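Side-chain contacts in DUF5624 domain-containing protein (PDB 4JX2), which is of unknown function but is probably secreted by Legionella pneumophila and combines many alpha-helices with a small mixed beta sheet: residues 87-92 / 96-101; 305-308 / 312-315; 255-260 / 320-325. One frame throughout, in Å; residues are numbered along the deposited sequence.

How the contacts relate
The three contacts illustrate how the two sides of one small sheet's strand order are tied together. Contact 1 is the hairpin at one edge, contact 2 folds the loop before helix 315-339 onto it, and contact 3 sets that helix against strand 257-262, next to the other edge. Contact 2 is the go-between, its centre about 12 Å from that of contact 1 and about 13 Å from that of contact 3. L313 CD1 packs 3.5 Å from CZ of Y90 in contact 1, and K305 N probably hydrogen-bonds Y321 OH of contact 3 at 2.8 Å. Contacts 1 and 3 do not touch, yet both reach the same sheet. A sulfate, probably from the crystallisation liquor, is bound at Q315 N of contact 2.

Contact 1: residues 87-92 / 96-101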
loop_
_atom_site.group_PDB
_atom_site.type_symbol
_atom_site.label_atom_id
_atom_site.label_comp_id
_atom_site.label_asym_id
_atom_site.label_seq_id
_atom_site.Cartn_x
_atom_site.Cartn_y
_atom_site.Cartn_z
ATOM N N LEU A 87 -7.388 -17.484 -3.722
ATOM C CA LEU A 87 -7.492 -17.068 -5.105
ATOM C C LEU A 87 -8.872 -17.454 -5.619
ATOM O O LEU A 87 -9.250 -18.632 -5.524
ATOM C CB LEU A 87 -6.409 -17.662 -6.021
ATOM C CG LEU A 87 -6.644 -17.374 -7.536
ATOM C CD1 LEU A 87 -6.715 -15.875 -7.832
ATOM C CD2 LEU A 87 -5.592 -17.992 -8.382
ATOM N N TYR A 88 -9.615 -16.474 -6.178
ATOM C CA TYR A 88 -10.909 -16.711 -6.826
ATOM C C TYR A 88 -10.842 -16.281 -8.285
ATOM O O TYR A 88 -10.376 -15.175 -8.583
ATOM C CB TYR A 88 -12.066 -15.975 -6.149
ATOM C CG TYR A 88 -12.118 -16.081 -4.647
ATOM C CD1 TYR A 88 -11.403 -15.195 -3.842
ATOM C CD2 TYR A 88 -12.966 -16.994 -4.022
ATOM C CE1 TYR A 88 -11.487 -15.254 -2.454
ATOM C CE2 TYR A 88 -13.057 -17.065 -2.632
ATOM C CZ TYR A 88 -12.318 -16.188 -1.851
ATOM O OH TYR A 88 -12.372 -16.265 -0.481
ATOM N N ILE A 89 -11.315 -17.138 -9.193
ATOM C CA ILE A 89 -11.436 -16.801 -10.605
ATOM C C ILE A 89 -12.923 -16.895 -10.953
ATOM O O ILE A 89 -13.558 -17.928 -10.703
ATOM C CB ILE A 89 -10.535 -17.625 -11.581
ATOM C CG1 ILE A 89 -9.033 -17.550 -11.167
ATOM C CG2 ILE A 89 -10.750 -17.157 -13.048
ATOM C CD1 ILE A 89 -8.067 -18.499 -11.901
ATOM N N TYR A 90 -13.460 -15.791 -11.507
ATOM C CA TYR A 90 -14.837 -15.634 -11.982
ATOM C C TYR A 90 -14.850 -15.230 -13.455
ATOM O O TYR A 90 -14.057 -14.381 -13.879
ATOM C CB TYR A 90 -15.603 -14.589 -11.147
ATOM C CG TYR A 90 -16.031 -15.088 -9.784
ATOM C CD1 TYR A 90 -17.213 -15.811 -9.623
ATOM C CD2 TYR A 90 -15.264 -14.824 -8.647
ATOM C CE1 TYR A 90 -17.615 -16.272 -8.365
ATOM C CE2 TYR A 90 -15.641 -15.307 -7.390
ATOM C CZ TYR A 90 -16.821 -16.028 -7.257
ATOM O OH TYR A 90 -17.219 -16.497 -6.034
ATOM N N ASN A 91 -15.753 -15.832 -14.237
ATOM C CA ASN A 91 -15.868 -15.493 -15.653
ATOM C C ASN A 91 -16.851 -14.307 -15.820
ATOM O O ASN A 91 -17.390 -13.813 -14.820
ATOM C CB ASN A 91 -16.259 -16.730 -16.492
ATOM C CG ASN A 91 -17.636 -17.358 -16.249
ATOM O OD1 ASN A 91 -18.549 -16.785 -15.632
ATOM N ND2 ASN A 91 -17.840 -18.550 -16.806
ATOM N N SER A 92 -17.073 -13.855 -17.083
ATOM C CA SER A 92 -17.977 -12.753 -17.462
ATOM C C SER A 92 -19.393 -13.024 -17.018
ATOM O O SER A 92 -20.117 -12.089 -16.710
ATOM C CB SER A 92 -17.972 -12.541 -18.972
ATOM O OG SER A 92 -16.650 -12.551 -19.484
ATOM N N LEU A 96 -18.115 -18.983 -10.778
ATOM C CA LEU A 96 -16.857 -19.393 -10.149
ATOM C C LEU A 96 -16.168 -20.485 -10.982
ATOM O O LEU A 96 -16.764 -21.534 -11.259
ATOM C CB LEU A 96 -17.129 -19.891 -8.724
ATOM C CG LEU A 96 -15.941 -20.285 -7.861
ATOM C CD1 LEU A 96 -15.044 -19.077 -7.505
ATOM C CD2 LEU A 96 -16.420 -20.914 -6.600
ATOM N N LYS A 97 -14.923 -20.217 -11.398
ATOM C CA LYS A 97 -14.154 -21.160 -12.206
ATOM C C LYS A 97 -13.092 -21.849 -11.361
ATOM O O LYS A 97 -12.779 -23.021 -11.608
ATOM C CB LYS A 97 -13.516 -20.464 -13.430
ATOM C CG LYS A 97 -14.523 -19.888 -14.448
ATOM C CD LYS A 97 -15.562 -20.908 -14.992
ATOM C CE LYS A 97 -14.997 -22.061 -15.808
ATOM N NZ LYS A 97 -15.958 -23.194 -15.909
ATOM N N LEU A 98 -12.573 -21.134 -10.339
ATOM C CA LEU A 98 -11.522 -21.621 -9.435
ATOM C C LEU A 98 -11.601 -20.911 -8.080
ATOM O O LEU A 98 -11.856 -19.708 -8.025
ATOM C CB LEU A 98 -10.139 -21.375 -10.088
ATOM C CG LEU A 98 -8.893 -21.934 -9.403
ATOM C CD1 LEU A 98 -7.903 -22.440 -10.421
ATOM C CD2 LEU A 98 -8.225 -20.882 -8.490
ATOM N N LYS A 99 -11.353 -21.667 -6.999
ATOM C CA LYS A 99 -11.269 -21.206 -5.612
ATOM C C LYS A 99 -10.147 -22.014 -4.972
ATOM O O LYS A 99 -10.286 -23.221 -4.804
ATOM C CB LYS A 99 -12.612 -21.339 -4.868
ATOM C CG LYS A 99 -12.557 -20.932 -3.394
ATOM C CD LYS A 99 -13.958 -20.674 -2.834
ATOM C CE LYS A 99 -14.374 -21.667 -1.781
ATOM N NZ LYS A 99 -15.688 -21.312 -1.172
ATOM N N GLN A 100 -9.014 -21.359 -4.672
ATOM C CA GLN A 100 -7.849 -22.030 -4.097
ATOM C C GLN A 100 -7.166 -21.185 -3.015
ATOM O O GLN A 100 -6.889 -20.020 -3.242
ATOM C CB GLN A 100 -6.846 -22.356 -5.229
ATOM C CG GLN A 100 -5.549 -23.049 -4.803
ATOM C CD GLN A 100 -5.660 -24.525 -4.547
ATOM O OE1 GLN A 100 -6.607 -25.189 -4.967
ATOM N NE2 GLN A 100 -4.652 -25.086 -3.898
ATOM N N LEU A 101 -6.796 -21.810 -1.891
ATOM C CA LEU A 101 -6.034 -21.166 -0.832
ATOM C C LEU A 101 -4.536 -21.096 -1.208
ATOM O O LEU A 101 -3.914 -22.119 -1.506
ATOM C CB LEU A 101 -6.238 -21.913 0.482
ATOM C CG LEU A 101 -7.477 -21.492 1.251
ATOM C CD1 LEU A 101 -7.992 -22.616 2.083
ATOM C CD2 LEU A 101 -7.199 -20.256 2.092
HETATM O O HOH W 1 -13.923 -18.955 0.443
#
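L96 lays its side chain across the ring of Y90, which it faces as a non-hydrogen-bonded pair of an antiparallel hairpin. Its CB already stands above the ring plane, beyond the CE1 edge, 3.7 Å from Y90 CE1. CG then leaves opposite the backbone N (chi1 -176°), a turn that carries one branch over the ring: L96 CD1 lies above a face, 3.9 Å from the centroid of the Y90 ring and displaced toward CZ, in a CH-pi contact. The far end of Y90 is fixed as well, because its OH hydrogen-bonds G309 N and A310 O.

On the same face of the sheet, Y88 and K99 run alongside each other. K99 CD meets the ring obliquely, 3.7 Å from Y88 CE2, and a water in the plane of that ring joins Y88 OH, at 3.2 Å, to K99 NZ, the latter bond being weak. The other face carries L87, I89 and L98, with Q100 beside them. L98 CD2 touches L87 CD2 at 3.9 Å, while L98 CB rests 4.0 Å from I89 CD1. Helix 223-247 covers this side, with L242 on L87 and I246 on I89.

Close to the connecting turn the register slips by one residue. The carbonyl of I89 takes two N-H groups, a nearly straight bond from K97 N to I89 O (2.8 Å, 172°) and a weak one from L98 N to I89 O (3.4 Å). K97 bends its chain back beside N91, CG by CB and CD by ND2, while N91 OD1 accepts from Q95 N within the connecting turn. Two residues, K97 and L98, thus stand across from the single I89, a classic beta bulge in the edge strand of a beta hairpin.

Contact 2: residues 305-308 / 312-315. With SO4 (sulfate ion), chain E.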
loop_
_atom_site.group_PDB
_atom_site.type_symbol
_atom_site.label_atom_id
_atom_site.label_comp_id
_atom_site.label_asym_id
_atom_site.label_seq_id
_atom_site.Cartn_x
_atom_site.Cartn_y
_atom_site.Cartn_z
ATOM N N LYS A 305 -16.610 -8.664 -0.437
ATOM C CA LYS A 305 -18.054 -8.695 -0.684
ATOM C C LYS A 305 -18.749 -10.015 -0.198
ATOM O O LYS A 305 -18.099 -11.066 -0.107
ATOM C CB LYS A 305 -18.325 -8.438 -2.174
ATOM C CG LYS A 305 -18.123 -6.987 -2.565
ATOM C CD LYS A 305 -19.178 -6.120 -1.938
ATOM C CE LYS A 305 -18.759 -4.694 -1.845
ATOM N NZ LYS A 305 -19.792 -3.934 -1.126
ATOM N N PRO A 306 -20.065 -9.968 0.136
ATOM C CA PRO A 306 -20.722 -11.162 0.718
ATOM C C PRO A 306 -20.768 -12.392 -0.174
ATOM O O PRO A 306 -20.548 -13.481 0.351
ATOM C CB PRO A 306 -22.140 -10.686 1.039
ATOM C CG PRO A 306 -22.035 -9.203 1.135
ATOM C CD PRO A 306 -20.974 -8.796 0.153
ATOM N N SER A 307 -21.036 -12.243 -1.497
ATOM C CA SER A 307 -21.114 -13.401 -2.397
ATOM C C SER A 307 -19.725 -13.868 -2.919
ATOM O O SER A 307 -19.663 -14.707 -3.816
ATOM C CB SER A 307 -22.066 -13.134 -3.553
ATOM O OG SER A 307 -21.529 -12.230 -4.501
ATOM N N LEU A 308 -18.626 -13.384 -2.323
ATOM C CA LEU A 308 -17.275 -13.823 -2.696
ATOM C C LEU A 308 -17.094 -15.265 -2.241
ATOM O O LEU A 308 -17.330 -15.568 -1.069
ATOM C CB LEU A 308 -16.208 -12.905 -2.078
ATOM C CG LEU A 308 -14.759 -13.103 -2.525
ATOM C CD1 LEU A 308 -14.557 -12.702 -3.979
ATOM C CD2 LEU A 308 -13.830 -12.308 -1.656
ATOM N N GLU A 312 -21.927 -18.324 -7.792
ATOM C CA GLU A 312 -22.269 -17.152 -8.570
ATOM C C GLU A 312 -22.092 -15.886 -7.731
ATOM O O GLU A 312 -22.641 -15.776 -6.623
ATOM C CB GLU A 312 -23.711 -17.259 -9.091
ATOM C CG GLU A 312 -24.069 -16.195 -10.108
ATOM C CD GLU A 312 -25.541 -16.108 -10.455
ATOM O OE1 GLU A 312 -26.343 -15.714 -9.578
ATOM O OE2 GLU A 312 -25.879 -16.363 -11.632
ATOM N N LEU A 313 -21.344 -14.925 -8.277
ATOM C CA LEU A 313 -21.146 -13.603 -7.675
ATOM C C LEU A 313 -22.421 -12.799 -7.975
ATOM O O LEU A 313 -22.967 -12.943 -9.074
ATOM C CB LEU A 313 -19.896 -12.965 -8.337
ATOM C CG LEU A 313 -18.828 -12.227 -7.504
ATOM C CD1 LEU A 313 -18.358 -13.020 -6.314
ATOM C CD2 LEU A 313 -17.618 -11.907 -8.359
ATOM N N THR A 314 -22.938 -12.000 -7.031
ATOM C CA THR A 314 -24.152 -11.212 -7.341
ATOM C C THR A 314 -23.782 -10.146 -8.368
ATOM O O THR A 314 -22.609 -9.792 -8.462
ATOM C CB THR A 314 -24.783 -10.587 -6.076
ATOM O OG1 THR A 314 -23.934 -9.562 -5.549
ATOM C CG2 THR A 314 -25.118 -11.606 -5.014
ATOM N N GLN A 315 -24.747 -9.621 -9.119
ATOM C CA GLN A 315 -24.432 -8.597 -10.118
ATOM C C GLN A 315 -23.794 -7.372 -9.439
ATOM O O GLN A 315 -22.804 -6.852 -9.958
ATOM C CB GLN A 315 -25.663 -8.220 -10.961
ATOM C CG GLN A 315 -25.317 -7.507 -12.285
ATOM C CD GLN A 315 -24.605 -8.377 -13.307
ATOM O OE1 GLN A 315 -25.157 -9.353 -13.825
ATOM N NE2 GLN A 315 -23.369 -8.023 -13.644
HETATM S S SO4 E . -28.171 -11.135 -8.503
HETATM O O1 SO4 E . -29.291 -11.008 -9.439
HETATM O O2 SO4 E . -27.612 -9.801 -8.238
HETATM O O3 SO4 E . -28.624 -11.748 -7.247
HETATM O O4 SO4 E . -27.150 -11.995 -9.098
#
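S307 OG receives the backbone N-H of T314 in a nearly straight hydrogen bond, 2.9 Å from OG to T314 N with 166° at the hydrogen. The same OG is hydrogen-bonded to D317 OD2, and so links the T314 amide to that carboxylate. Methyl groups flank the bond to T314: T314 CG2 lies 3.7 Å from S307 CB, and L313 CD1 lies against S307, 3.7 Å from OG and nearer still to the carbonyl O. L308, next in the chain, brings its CD1 loosely toward L313 CD1 at 4.5 Å and turns its other branch to Y88 of the hairpin.

The second shell explains how these groups are placed. A type I turn from K305 to L308, closed by the bond from L308 N to K305 O, presents the serine. T314 OG1, set between its own backbone N and carbonyl carbon (chi1 69°), accepts from D317 N.

Farther out, Q315 N, at the start of the helix, gives a hydrogen bond to O2 of a sulfate at 3.0 Å. That ion probably came from the crystallisation liquor, but it lies where a helix start would be expected to draw an anion. T314 is the N-cap of helix 315-339.

Contact 3: residues 255-260 / 320-325; sequences HAKVII and YYNNTV
I259 points its side chain from strand 257-262 into helix 315-339, in an alpha/beta packing where a helix lies over a mixed sheet. The two segments run almost at right angles (87°), with their axes 9.9 Å apart, so the strand meets the helix over little more than one turn. I259 reaches that turn with one atom: CD1 ends close to Y321 O and touches V325 CG1 at 3.8 Å and Y321 CB at 4.2 Å. The aromatic ring of Y321 is met only obliquely and packs against I83 of strand 79-84, its OH hydrogen-bonded to A303 O.

V325 is brought to this place by a wider pi-type turn, in which V325 N bonds to Y320 O at 2.8 Å. The same residue also packs on V268 of the second subunit, while W326 adds a neighbour for both I259 and K257.

Two residues earlier on the strand, K257 points to the same side and crosses N322 at a slant, its chain extended beyond CG. N322 swings its amide toward the lysine because CG stands opposite the backbone N (chi1 -177°). The ammonium is buried and shared among three oxygens: besides Q74 O and E76 O, K257 NZ binds N322 OD1 at 3.0 Å, lying in the amide plane on a lone pair of that oxygen.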
loop_
_atom_site.group_PDB
_atom_site.type_symbol
_atom_site.label_atom_id
_atom_site.label_comp_id
_atom_site.label_asym_id
_atom_site.label_seq_id
_atom_site.Cartn_x
_atom_site.Cartn_y
_atom_site.Cartn_z
ATOM N N HIS A 255 -6.596 -10.336 -21.607
ATOM C CA HIS A 255 -7.798 -9.636 -21.165
ATOM C C HIS A 255 -8.178 -9.899 -19.714
ATOM O O HIS A 255 -9.205 -9.386 -19.259
ATOM C CB HIS A 255 -8.978 -9.973 -22.072
ATOM C CG HIS A 255 -8.796 -9.420 -23.438
ATOM N ND1 HIS A 255 -8.644 -10.248 -24.527
ATOM C CD2 HIS A 255 -8.670 -8.133 -23.838
ATOM C CE1 HIS A 255 -8.481 -9.447 -25.563
ATOM N NE2 HIS A 255 -8.485 -8.163 -25.195
ATOM N N ALA A 256 -7.337 -10.642 -18.978
ATOM C CA ALA A 256 -7.533 -10.941 -17.554
ATOM C C ALA A 256 -7.485 -9.646 -16.721
ATOM O O ALA A 256 -6.848 -8.671 -17.111
ATOM C CB ALA A 256 -6.485 -11.935 -17.070
ATOM N N LYS A 257 -8.224 -9.628 -15.613
ATOM C CA LYS A 257 -8.324 -8.502 -14.700
ATOM C C LYS A 257 -7.869 -9.006 -13.328
ATOM O O LYS A 257 -8.601 -9.768 -12.708
ATOM C CB LYS A 257 -9.779 -7.976 -14.700
ATOM C CG LYS A 257 -10.226 -7.464 -16.065
ATOM C CD LYS A 257 -11.722 -7.303 -16.193
ATOM C CE LYS A 257 -12.067 -6.527 -17.444
ATOM N NZ LYS A 257 -13.532 -6.464 -17.671
ATOM N N VAL A 258 -6.630 -8.659 -12.891
ATOM C CA VAL A 258 -6.059 -9.175 -11.637
ATOM C C VAL A 258 -6.140 -8.126 -10.526
ATOM O O VAL A 258 -5.688 -6.983 -10.693
ATOM C CB VAL A 258 -4.618 -9.738 -11.805
ATOM C CG1 VAL A 258 -4.125 -10.389 -10.529
ATOM C CG2 VAL A 258 -4.567 -10.755 -12.941
ATOM N N ILE A 259 -6.739 -8.545 -9.386
ATOM C CA ILE A 259 -6.902 -7.771 -8.156
ATOM C C ILE A 259 -6.174 -8.515 -7.049
ATOM O O ILE A 259 -6.450 -9.701 -6.806
ATOM C CB ILE A 259 -8.398 -7.510 -7.807
ATOM C CG1 ILE A 259 -9.010 -6.467 -8.766
ATOM C CG2 ILE A 259 -8.585 -7.121 -6.312
ATOM C CD1 ILE A 259 -10.494 -6.407 -8.725
ATOM N N ILE A 260 -5.243 -7.816 -6.387
ATOM C CA ILE A 260 -4.480 -8.364 -5.269
ATOM C C ILE A 260 -4.821 -7.577 -3.995
ATOM O O ILE A 260 -4.526 -6.388 -3.896
ATOM C CB ILE A 260 -2.955 -8.407 -5.553
ATOM C CG1 ILE A 260 -2.647 -9.319 -6.784
ATOM C CG2 ILE A 260 -2.192 -8.848 -4.296
ATOM C CD1 ILE A 260 -1.273 -9.234 -7.366
ATOM N N TYR A 320 -18.880 -4.481 -8.557
ATOM C CA TYR A 320 -17.976 -3.887 -7.588
ATOM C C TYR A 320 -16.513 -4.195 -7.945
ATOM O O TYR A 320 -15.726 -3.270 -8.092
ATOM C CB TYR A 320 -18.299 -4.325 -6.138
ATOM C CG TYR A 320 -17.292 -3.791 -5.147
ATOM C CD1 TYR A 320 -17.244 -2.431 -4.834
ATOM C CD2 TYR A 320 -16.312 -4.618 -4.606
ATOM C CE1 TYR A 320 -16.274 -1.921 -3.972
ATOM C CE2 TYR A 320 -15.348 -4.122 -3.729
ATOM C CZ TYR A 320 -15.330 -2.772 -3.419
ATOM O OH TYR A 320 -14.351 -2.280 -2.594
ATOM N N TYR A 321 -16.156 -5.469 -8.082
ATOM C CA TYR A 321 -14.773 -5.856 -8.360
ATOM C C TYR A 321 -14.336 -5.493 -9.786
ATOM O O TYR A 321 -13.238 -4.969 -9.978
ATOM C CB TYR A 321 -14.564 -7.369 -8.089
ATOM C CG TYR A 321 -14.593 -7.702 -6.615
ATOM C CD1 TYR A 321 -13.650 -7.164 -5.738
ATOM C CD2 TYR A 321 -15.582 -8.522 -6.086
ATOM C CE1 TYR A 321 -13.695 -7.436 -4.374
ATOM C CE2 TYR A 321 -15.618 -8.826 -4.725
ATOM C CZ TYR A 321 -14.670 -8.281 -3.874
ATOM O OH TYR A 321 -14.701 -8.582 -2.533
ATOM N N ASN A 322 -15.200 -5.754 -10.759
ATOM C CA ASN A 322 -14.934 -5.556 -12.168
ATOM C C ASN A 322 -14.860 -4.074 -12.544
ATOM O O ASN A 322 -13.911 -3.684 -13.223
ATOM C CB ASN A 322 -16.018 -6.277 -12.985
ATOM C CG ASN A 322 -15.852 -6.228 -14.471
ATOM O OD1 ASN A 322 -14.828 -6.623 -15.021
ATOM N ND2 ASN A 322 -16.890 -5.784 -15.161
ATOM N N ASN A 323 -15.856 -3.256 -12.125
ATOM C CA ASN A 323 -15.943 -1.847 -12.506
ATOM C C ASN A 323 -15.472 -0.870 -11.419
ATOM O O ASN A 323 -14.656 -0.003 -11.717
ATOM C CB ASN A 323 -17.370 -1.496 -12.925
ATOM C CG ASN A 323 -17.910 -2.309 -14.079
ATOM O OD1 ASN A 323 -18.829 -3.115 -13.923
ATOM N ND2 ASN A 323 -17.362 -2.110 -15.265
ATOM N N THR A 324 -15.990 -0.983 -10.181
ATOM C CA THR A 324 -15.664 -0.059 -9.095
ATOM C C THR A 324 -14.213 -0.193 -8.713
ATOM O O THR A 324 -13.556 0.831 -8.484
ATOM C CB THR A 324 -16.593 -0.272 -7.893
ATOM O OG1 THR A 324 -17.947 -0.365 -8.346
ATOM C CG2 THR A 324 -16.459 0.819 -6.829
ATOM N N VAL A 325 -13.704 -1.431 -8.635
ATOM C CA VAL A 325 -12.314 -1.653 -8.250
ATOM C C VAL A 325 -11.412 -1.634 -9.494
ATOM O O VAL A 325 -10.793 -0.608 -9.752
ATOM C CB VAL A 325 -12.100 -2.916 -7.377
ATOM C CG1 VAL A 325 -10.648 -3.029 -6.945
ATOM C CG2 VAL A 325 -12.994 -2.871 -6.146
#